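Local coordinates for FAA hydrolase family protein (Pseudomonas aeruginosa, PDB 6J5Y) that probably hydrolyses fumarylpyruvate as a member of the fumarylacetoacetate hydrolase superfamily, with a manganese ion and pyruvate bound in its active site, at residues E7-L12 against A56-P61; P73-G77 against R116-Q120; P154-I159 against S171-Q175; V105-G111 against I142-A148. Residues are numbered along the deposited sequence.

In the fold
Contact 4 is the most deeply buried of the four, a backbone-bonded pairing of strands 105-116 and 140-147. Contact 1 touches it through strand 59-61 and the N-terminal arm: strands 59-61 and 140-147 are neighbours in one sheet, and Ile142 packs on Leu12 and Val59, so contact 1 is largely apolar, with acidic groups at its exposed end. Contact 3 joins the open end of the hairpin 158-163/166-172 in the five-stranded sheet and meets contact 4 where Pro154 packs on Tyr108; it mixes strand bonds with carboxylate bonds. Contact 2, with its centre about 28 Å from that of contact 4, ties a surface loop to a helix start by side-chain polar bonds, near the pyruvate site.

Contact 1. Residues E7-L12 against A56-P61; sequences EAPVSL and ADAVVP
Residues 7-10 run extended, with phi between about -50° and -65° and psi between about 129° and 148°, and pass into strand 11-13. Opposite them, residues 56-58 form a 3-10 turn, closed by Val59 N to Ala56 O at 3.0 Å, before strand 59-61 begins. CA atoms are nearest at Val10 and Asp57 (6.0 Å) and at Leu12 and Pro61 (5.7 Å); no clear hydrogen bond joins the backbones. Val10 (t) points into the turn: its CG2 lies 3.4 Å from Ala56 O and 3.7 Å from Asp57 CA, while its CG1 lies 3.9 Å from both Val59 CG1 and Pro61 CD. Leu12 (mt) brings CD2 to 3.9 Å from Val59 CG1, and Pro61 CG sits 3.6 Å from Ser11 O. Leu12 and Val59 also pack on Ile142, so the N-terminal arm, whose strand pairs with strand 20-22, packs by its side chains on strands 59-61 and 140-147 of the central sheet. At the exposed end Glu7 (tt) reaches Asp57 (p), with Glu7 OE1 2.5 Å from Asp57 OD2. Side-chain packing thus joins the arm to the sheet, and two carboxyl oxygens so close suggest that one acid group probably holds a proton.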
# COMPACT_ATOMS: atom_id res chain seq x y z
N GLU A 7 0.73 -22.37 4.26
CA GLU A 7 0.71 -21.06 4.94
C GLU A 7 -0.75 -20.61 5.08
O GLU A 7 -1.45 -20.66 4.11
CB GLU A 7 1.50 -20.10 4.05
CG GLU A 7 1.80 -18.79 4.70
CD GLU A 7 2.73 -18.04 3.78
OE1 GLU A 7 2.26 -17.55 2.73
OE2 GLU A 7 3.92 -18.06 4.05
N ALA A 8 -1.20 -20.23 6.27
CA ALA A 8 -2.55 -19.66 6.45
C ALA A 8 -2.59 -18.35 5.68
O ALA A 8 -1.58 -17.67 5.53
CB ALA A 8 -2.92 -19.50 7.90
N PRO A 9 -3.76 -17.97 5.13
CA PRO A 9 -3.87 -16.70 4.41
C PRO A 9 -3.61 -15.54 5.38
O PRO A 9 -4.07 -15.63 6.49
CB PRO A 9 -5.30 -16.66 3.85
CG PRO A 9 -6.03 -17.85 4.47
CD PRO A 9 -5.01 -18.74 5.16
N VAL A 10 -2.87 -14.52 4.96
CA VAL A 10 -2.73 -13.26 5.73
C VAL A 10 -4.13 -12.66 5.84
O VAL A 10 -4.82 -12.55 4.80
CB VAL A 10 -1.75 -12.27 5.09
CG1 VAL A 10 -1.76 -10.93 5.83
CG2 VAL A 10 -0.35 -12.86 5.03
N SER A 11 -4.54 -12.31 7.04
CA SER A 11 -5.90 -11.77 7.27
C SER A 11 -5.81 -10.48 8.07
O SER A 11 -5.18 -10.47 9.11
CB SER A 11 -6.80 -12.78 7.87
OG SER A 11 -6.11 -13.58 8.81
N LEU A 12 -6.39 -9.43 7.53
CA LEU A 12 -6.34 -8.07 8.12
C LEU A 12 -7.26 -8.08 9.32
O LEU A 12 -8.33 -8.69 9.18
CB LEU A 12 -6.83 -7.06 7.10
CG LEU A 12 -6.07 -7.06 5.78
CD1 LEU A 12 -6.51 -5.88 4.92
CD2 LEU A 12 -4.57 -7.00 6.05
N ALA A 56 0.68 -11.69 -1.12
CA ALA A 56 -0.20 -11.60 0.06
C ALA A 56 0.68 -11.67 1.31
O ALA A 56 0.37 -10.95 2.26
CB ALA A 56 -1.22 -12.72 0.08
N ASP A 57 1.66 -12.58 1.34
CA ASP A 57 2.42 -12.88 2.58
C ASP A 57 3.53 -11.86 2.84
O ASP A 57 4.22 -12.02 3.85
CB ASP A 57 2.91 -14.33 2.66
CG ASP A 57 3.84 -14.85 1.59
OD1 ASP A 57 4.49 -14.05 0.89
OD2 ASP A 57 3.94 -16.07 1.51
N ALA A 58 3.67 -10.84 2.00
CA ALA A 58 4.45 -9.61 2.29
C ALA A 58 3.61 -8.67 3.16
O ALA A 58 4.19 -7.77 3.79
CB ALA A 58 4.86 -8.97 0.99
N VAL A 59 2.27 -8.88 3.23
CA VAL A 59 1.36 -8.01 4.03
C VAL A 59 1.50 -8.37 5.52
O VAL A 59 1.37 -9.60 5.87
CB VAL A 59 -0.10 -8.11 3.54
CG1 VAL A 59 -1.06 -7.33 4.44
CG2 VAL A 59 -0.22 -7.62 2.11
N VAL A 60 1.78 -7.38 6.37
CA VAL A 60 1.91 -7.64 7.83
C VAL A 60 0.98 -6.71 8.60
O VAL A 60 1.22 -5.52 8.78
CB VAL A 60 3.38 -7.69 8.31
CG1 VAL A 60 4.30 -6.76 7.56
CG2 VAL A 60 3.52 -7.54 9.82
N PRO A 61 -0.17 -7.28 9.06
CA PRO A 61 -1.16 -6.56 9.85
C PRO A 61 -0.55 -6.00 11.14
O PRO A 61 0.19 -6.71 11.80
CB PRO A 61 -2.19 -7.65 10.23
CG PRO A 61 -2.06 -8.66 9.12
CD PRO A 61 -0.58 -8.68 8.80

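Contact 2. Residues P73-G77 against R116-Q120; sequences PSQTG and RRDLQ
Pro73 opens an irregular loop between strands 67-71 and 79-89, its CB 4.0 Å from Arg116 CD. Ser74, still extended, offers its carbonyl to the edge of the Arg116 guanidinium: Arg116 NH2 to Ser74 O is 2.8 Å. Arg116 (chi1 m, chi2 t, chi3 m) reaches back along the loop, and its NH1 also bonds Ile132 O. Gln75 turns the chain with left-handed angles (61/35) and sets its O 3.4 Å from Leu119 CD1. Thr76 returns to an extended conformation, its CA 5.8 Å from that of Arg116, and with chi1 t donates from OG1 to Asp118 OD1 at 2.7 Å. Gly77 N donates to Asp118 OD2 at 2.7 Å, so Asp118 (p) grips consecutive loop residues with both oxygens; its OD1 also accepts from Leu119 N at 2.8 Å. Arg116 is the N-cap residue of helix 117-126, and the loop is thereby bound to that helix's first turn. Beside it, Arg117 forms a salt bridge with the manganese ligand Glu82, which places this helix start beside the metal and pyruvate site, the Arg117 side chain about 5 Å from the pyruvate.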
# COMPACT_ATOMS: atom_id res chain seq x y z
N PRO A 73 15.78 -4.98 5.63
CA PRO A 73 15.86 -6.09 4.68
C PRO A 73 17.28 -6.38 4.14
O PRO A 73 18.18 -5.55 4.32
CB PRO A 73 14.93 -5.66 3.54
CG PRO A 73 14.87 -4.16 3.64
CD PRO A 73 15.09 -3.80 5.08
N SER A 74 17.45 -7.54 3.50
CA SER A 74 18.72 -7.98 2.88
C SER A 74 18.95 -7.23 1.56
O SER A 74 17.99 -6.66 0.99
CB SER A 74 18.74 -9.47 2.68
OG SER A 74 17.96 -9.86 1.54
N GLN A 75 20.21 -7.15 1.13
CA GLN A 75 20.59 -6.73 -0.23
C GLN A 75 20.11 -5.30 -0.50
O GLN A 75 19.82 -5.00 -1.67
CB GLN A 75 20.02 -7.73 -1.24
CG GLN A 75 20.57 -9.15 -1.05
CD GLN A 75 22.03 -9.23 -1.43
OE1 GLN A 75 22.51 -8.48 -2.28
NE2 GLN A 75 22.74 -10.16 -0.81
N THR A 76 20.12 -4.42 0.51
CA THR A 76 19.83 -2.97 0.29
C THR A 76 20.68 -2.08 1.19
O THR A 76 20.93 -2.44 2.35
CB THR A 76 18.34 -2.65 0.47
OG1 THR A 76 18.13 -1.33 -0.02
CG2 THR A 76 17.87 -2.74 1.89
N GLY A 77 21.08 -0.93 0.65
CA GLY A 77 21.56 0.20 1.45
C GLY A 77 20.54 1.32 1.51
O GLY A 77 20.82 2.27 2.19
N ARG A 116 13.07 -1.56 -1.38
CA ARG A 116 14.55 -1.56 -1.51
C ARG A 116 14.83 -0.64 -2.68
O ARG A 116 14.83 -1.14 -3.80
CB ARG A 116 15.09 -2.98 -1.65
CG ARG A 116 14.74 -3.85 -0.45
CD ARG A 116 15.45 -5.17 -0.38
NE ARG A 116 14.93 -6.15 -1.32
CZ ARG A 116 15.14 -7.46 -1.22
NH1 ARG A 116 14.63 -8.27 -2.12
NH2 ARG A 116 15.85 -7.94 -0.20
N ARG A 117 14.92 0.67 -2.44
CA ARG A 117 14.94 1.71 -3.52
C ARG A 117 16.14 1.51 -4.48
O ARG A 117 15.94 1.68 -5.72
CB ARG A 117 14.94 3.11 -2.90
CG ARG A 117 14.91 4.25 -3.91
CD ARG A 117 13.58 4.41 -4.61
NE ARG A 117 12.58 4.82 -3.63
CZ ARG A 117 11.26 4.68 -3.75
NH1 ARG A 117 10.71 4.10 -4.81
NH2 ARG A 117 10.48 5.10 -2.77
N ASP A 118 17.33 1.20 -3.96
CA ASP A 118 18.55 0.91 -4.77
C ASP A 118 18.24 -0.19 -5.79
O ASP A 118 18.46 0.05 -7.02
CB ASP A 118 19.80 0.60 -3.92
CG ASP A 118 19.61 -0.37 -2.75
OD1 ASP A 118 18.53 -0.99 -2.64
OD2 ASP A 118 20.56 -0.49 -1.94
N LEU A 119 17.67 -1.31 -5.33
CA LEU A 119 17.27 -2.45 -6.22
C LEU A 119 16.19 -2.00 -7.21
O LEU A 119 16.33 -2.29 -8.42
CB LEU A 119 16.79 -3.64 -5.38
CG LEU A 119 17.83 -4.26 -4.44
CD1 LEU A 119 17.30 -5.56 -3.85
CD2 LEU A 119 19.16 -4.50 -5.16
N GLN A 120 15.13 -1.34 -6.74
CA GLN A 120 14.02 -0.90 -7.62
C GLN A 120 14.58 -0.01 -8.73
O GLN A 120 14.19 -0.16 -9.92
CB GLN A 120 12.95 -0.20 -6.79
CG GLN A 120 11.81 0.37 -7.64
CD GLN A 120 12.00 1.84 -7.92
OE1 GLN A 120 12.35 2.61 -7.03
NE2 GLN A 120 11.78 2.25 -9.15

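Contact 3. Residues P154-I159 against S171-Q175; sequences PRHAAI and SDIDQ
Asp172 (t) supplies the central polar link: its OD1 accepts from Ala157 N at 2.8 Å and from Asp174 N at 3.0 Å, the latter an Asx turn that leads the strand into the 3-10 segment 173-175. A His-carboxylate bond lies farther out, His156 ND1 to Asp174 OD2 at 2.8 Å, with His156 in m and Asp174 in p. The backbones then zip together antiparallel. Ile173 N donates to Ala157 O at 2.9 Å, Ala158 and Asp172 form a non-hydrogen-bonded pair (CA-CA 4.3 Å), and Ile159 and Ser171 form a hydrogen-bonded one (CA-CA 5.4 Å), with Ile159 N to Ser171 O at 2.9 Å and Ser171 N to Ile159 O at 2.8 Å. Apolar contacts complete the join. Ile173 (pt) lays CD1 3.6 Å from Ala157 CB and 4.2 Å from Pro154 CB, and packs on Leu85; Ile159 (tt) sets CG2 4.1 Å from Ser171 CB and also meets Ile83 and Ile220. Asp221 bonds Ala158 N, and Arg155 pairs with Glu102. These are the open ends of the beta hairpin of strands 158-163 and 166-172, where the chain enters and leaves the outer part of the five-stranded sheet.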
# COMPACT_ATOMS: atom_id res chain seq x y z
N PRO A 154 -14.27 7.66 1.07
CA PRO A 154 -13.74 9.01 1.19
C PRO A 154 -12.97 9.40 -0.09
O PRO A 154 -12.23 8.58 -0.61
CB PRO A 154 -12.81 8.94 2.40
CG PRO A 154 -12.35 7.51 2.41
CD PRO A 154 -13.54 6.70 1.92
N ARG A 155 -13.21 10.61 -0.57
CA ARG A 155 -12.52 11.22 -1.73
C ARG A 155 -11.54 12.29 -1.26
O ARG A 155 -10.69 12.69 -2.07
CB ARG A 155 -13.54 11.83 -2.69
CG ARG A 155 -13.78 10.99 -3.94
CD ARG A 155 -14.66 9.79 -3.66
NE ARG A 155 -15.57 9.60 -4.78
CZ ARG A 155 -16.72 8.94 -4.74
NH1 ARG A 155 -17.45 8.84 -5.83
NH2 ARG A 155 -17.12 8.37 -3.61
N HIS A 156 -11.72 12.77 -0.03
CA HIS A 156 -10.86 13.74 0.69
C HIS A 156 -10.41 13.08 1.99
O HIS A 156 -11.28 12.46 2.65
CB HIS A 156 -11.63 15.06 0.92
CG HIS A 156 -12.16 15.68 -0.32
ND1 HIS A 156 -11.43 16.60 -1.06
CD2 HIS A 156 -13.33 15.52 -0.98
CE1 HIS A 156 -12.14 16.99 -2.11
NE2 HIS A 156 -13.32 16.34 -2.08
N ALA A 157 -9.13 13.20 2.34
CA ALA A 157 -8.55 12.71 3.61
C ALA A 157 -7.06 13.04 3.67
O ALA A 157 -6.35 12.65 2.73
CB ALA A 157 -8.74 11.21 3.75
N ALA A 158 -6.59 13.71 4.73
CA ALA A 158 -5.15 13.96 4.92
C ALA A 158 -4.48 12.59 5.11
O ALA A 158 -5.09 11.69 5.76
CB ALA A 158 -4.85 14.88 6.08
N ILE A 159 -3.31 12.46 4.50
CA ILE A 159 -2.40 11.28 4.54
C ILE A 159 -1.01 11.81 4.91
O ILE A 159 -0.52 12.80 4.28
CB ILE A 159 -2.42 10.52 3.20
CG1 ILE A 159 -1.47 9.31 3.20
CG2 ILE A 159 -2.16 11.46 2.03
CD1 ILE A 159 -1.77 8.30 2.12
N SER A 171 -0.03 14.97 2.51
CA SER A 171 -0.85 15.28 1.31
C SER A 171 -2.29 14.91 1.62
O SER A 171 -2.61 14.75 2.82
CB SER A 171 -0.31 14.56 0.10
OG SER A 171 -1.12 14.81 -1.04
N ASP A 172 -3.09 14.73 0.58
CA ASP A 172 -4.52 14.37 0.68
C ASP A 172 -4.83 13.33 -0.41
O ASP A 172 -4.40 13.52 -1.57
CB ASP A 172 -5.42 15.59 0.55
CG ASP A 172 -6.80 15.32 1.11
OD1 ASP A 172 -7.53 14.52 0.50
OD2 ASP A 172 -7.10 15.85 2.19
N ILE A 173 -5.62 12.31 -0.07
CA ILE A 173 -6.00 11.25 -1.04
C ILE A 173 -6.68 11.88 -2.26
O ILE A 173 -6.75 11.21 -3.28
CB ILE A 173 -6.86 10.15 -0.40
CG1 ILE A 173 -8.26 10.63 -0.03
CG2 ILE A 173 -6.13 9.54 0.78
CD1 ILE A 173 -9.12 9.53 0.55
N ASP A 174 -7.17 13.13 -2.16
CA ASP A 174 -7.87 13.79 -3.30
C ASP A 174 -6.83 14.24 -4.34
O ASP A 174 -7.27 14.63 -5.40
CB ASP A 174 -8.81 14.89 -2.81
CG ASP A 174 -8.14 16.20 -2.47
OD1 ASP A 174 -6.92 16.30 -2.71
OD2 ASP A 174 -8.84 17.12 -1.96
N GLN A 175 -5.53 14.08 -4.06
CA GLN A 175 -4.39 14.35 -4.97
C GLN A 175 -4.06 13.11 -5.83
O GLN A 175 -3.12 13.20 -6.64
CB GLN A 175 -3.16 14.75 -4.15
CG GLN A 175 -3.30 16.07 -3.41
CD GLN A 175 -3.47 17.24 -4.33
OE1 GLN A 175 -4.48 17.94 -4.29
NE2 GLN A 175 -2.49 17.47 -5.19

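Contact 4. Residues V105-G111 against I142-A148; sequences VWGYAVG and IGPLYPA
Strand 105-111 runs antiparallel to residues 142-148, the end-to-end directions 153° apart. Gly107 faces Pro147 (CA-CA 4.1 Å) as a non-hydrogen-bonded pair, its lack of a side chain making the hollow into which Tyr146 O fits, 3.1 Å from Gly107 CA; a CB there would clash with that oxygen. Tyr108 and Tyr146 form the hydrogen-bonded pair (Tyr108 N to Tyr146 O 2.9 Å, Tyr146 N to Tyr108 O 2.6 Å), and Ala148 N donates to Trp106 O at 3.1 Å. Trp106 and Gly107 both face Ala88 on the other neighbouring strand, a classic beta bulge in the mixed sheet that also carries the metal ligands Glu82, Glu84 and Asp113. The register then slips by one residue before Gly111 meets Ile142 (CA-CA 4.3 Å) and Gly143 N bonds Val110 O at 2.9 Å; in the gap a water accepts from Val110 N and donates to Pro144 O, both at 2.8 Å. The small Ala109 fits here, its CB 3.3 Å from Pro144 O, 3.8 Å from Ile142 CG1 and 4.1 Å from Leu145 CD1. Leu145 (tp) sets CD2 3.9 Å from Trp106 CE3. Trp106 (t) lays its six-membered ring face over Pro147, a CH-pi contact of 4.3 Å from Pro147 CB to the centroid. Ala148 CB touches the ring edge of Tyr108 (m) at CE1, 4.2 Å away, while Tyr108 OH bonds His153.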
# COMPACT_ATOMS: atom_id res chain seq x y z
N VAL A 105 -15.31 -1.81 -3.34
CA VAL A 105 -14.34 -1.62 -2.23
C VAL A 105 -15.09 -1.84 -0.92
O VAL A 105 -15.90 -0.98 -0.56
CB VAL A 105 -13.66 -0.25 -2.29
CG1 VAL A 105 -12.73 -0.03 -1.11
CG2 VAL A 105 -12.91 -0.06 -3.60
N TRP A 106 -14.76 -2.93 -0.23
CA TRP A 106 -15.34 -3.30 1.08
C TRP A 106 -14.84 -2.38 2.19
O TRP A 106 -15.54 -2.26 3.24
CB TRP A 106 -15.01 -4.75 1.41
CG TRP A 106 -15.86 -5.24 2.53
CD1 TRP A 106 -17.11 -5.75 2.44
CD2 TRP A 106 -15.53 -5.24 3.93
NE1 TRP A 106 -17.59 -6.07 3.68
CE2 TRP A 106 -16.64 -5.76 4.62
CE3 TRP A 106 -14.42 -4.84 4.67
CZ2 TRP A 106 -16.67 -5.90 6.00
CZ3 TRP A 106 -14.44 -4.98 6.04
CH2 TRP A 106 -15.55 -5.52 6.69
N GLY A 107 -13.62 -1.84 2.07
CA GLY A 107 -12.99 -1.12 3.20
C GLY A 107 -11.66 -0.50 2.83
O GLY A 107 -11.22 -0.67 1.66
N TYR A 108 -11.06 0.21 3.79
CA TYR A 108 -9.84 1.04 3.62
C TYR A 108 -8.93 0.86 4.84
O TYR A 108 -9.41 0.50 5.93
CB TYR A 108 -10.21 2.51 3.40
CG TYR A 108 -11.09 2.79 2.21
CD1 TYR A 108 -12.46 2.66 2.29
CD2 TYR A 108 -10.56 3.23 1.00
CE1 TYR A 108 -13.29 2.92 1.21
CE2 TYR A 108 -11.38 3.49 -0.10
CZ TYR A 108 -12.75 3.34 0.01
OH TYR A 108 -13.59 3.55 -1.06
N ALA A 109 -7.61 0.96 4.63
CA ALA A 109 -6.61 0.88 5.72
C ALA A 109 -5.40 1.76 5.37
O ALA A 109 -5.27 2.16 4.22
CB ALA A 109 -6.25 -0.56 5.95
N VAL A 110 -4.60 2.09 6.37
CA VAL A 110 -3.28 2.76 6.19
C VAL A 110 -2.25 1.69 5.83
O VAL A 110 -2.19 0.69 6.55
CB VAL A 110 -2.86 3.49 7.48
CG1 VAL A 110 -1.59 4.31 7.24
CG2 VAL A 110 -4.00 4.33 8.03
N GLY A 111 -1.44 1.91 4.79
CA GLY A 111 -0.39 0.96 4.40
C GLY A 111 0.94 1.63 4.16
O GLY A 111 0.97 2.83 3.92
N ILE A 142 0.46 -2.91 7.23
CA ILE A 142 -0.91 -2.35 7.06
C ILE A 142 -1.64 -2.32 8.40
O ILE A 142 -1.42 -3.25 9.20
CB ILE A 142 -1.67 -3.17 6.00
CG1 ILE A 142 -2.97 -2.50 5.60
CG2 ILE A 142 -1.89 -4.60 6.48
CD1 ILE A 142 -3.66 -3.19 4.44
N GLY A 143 -2.47 -1.30 8.62
CA GLY A 143 -3.28 -1.15 9.83
C GLY A 143 -4.57 -1.97 9.74
O GLY A 143 -4.82 -2.62 8.73
N PRO A 144 -5.42 -1.89 10.78
CA PRO A 144 -6.78 -2.44 10.72
C PRO A 144 -7.59 -1.93 9.52
O PRO A 144 -7.39 -0.83 9.04
CB PRO A 144 -7.43 -2.02 12.05
CG PRO A 144 -6.49 -1.02 12.67
CD PRO A 144 -5.12 -1.29 12.09
N LEU A 145 -8.47 -2.80 9.03
CA LEU A 145 -9.32 -2.50 7.86
C LEU A 145 -10.59 -1.80 8.34
O LEU A 145 -11.31 -2.38 9.16
CB LEU A 145 -9.62 -3.80 7.13
CG LEU A 145 -10.30 -3.63 5.77
CD1 LEU A 145 -9.50 -2.73 4.85
CD2 LEU A 145 -10.52 -4.99 5.13
N TYR A 146 -10.87 -0.59 7.84
CA TYR A 146 -12.12 0.14 8.19
C TYR A 146 -13.19 -0.12 7.13
O TYR A 146 -13.01 0.23 5.96
CB TYR A 146 -11.85 1.64 8.33
CG TYR A 146 -11.11 2.01 9.60
CD1 TYR A 146 -9.79 1.66 9.77
CD2 TYR A 146 -11.74 2.71 10.61
CE1 TYR A 146 -9.10 1.99 10.93
CE2 TYR A 146 -11.07 3.06 11.77
CZ TYR A 146 -9.75 2.68 11.94
OH TYR A 146 -9.10 3.00 13.08
N PRO A 147 -14.34 -0.75 7.49
CA PRO A 147 -15.41 -0.96 6.51
C PRO A 147 -15.99 0.35 5.95
O PRO A 147 -16.22 1.29 6.73
CB PRO A 147 -16.51 -1.69 7.29
CG PRO A 147 -15.83 -2.24 8.52
CD PRO A 147 -14.64 -1.35 8.80
N ALA A 148 -16.26 0.37 4.63
CA ALA A 148 -16.99 1.47 3.97
C ALA A 148 -18.41 1.57 4.56
O ALA A 148 -19.01 2.65 4.50
CB ALA A 148 -16.97 1.28 2.48
O HOH W 1 -5.47 1.18 8.82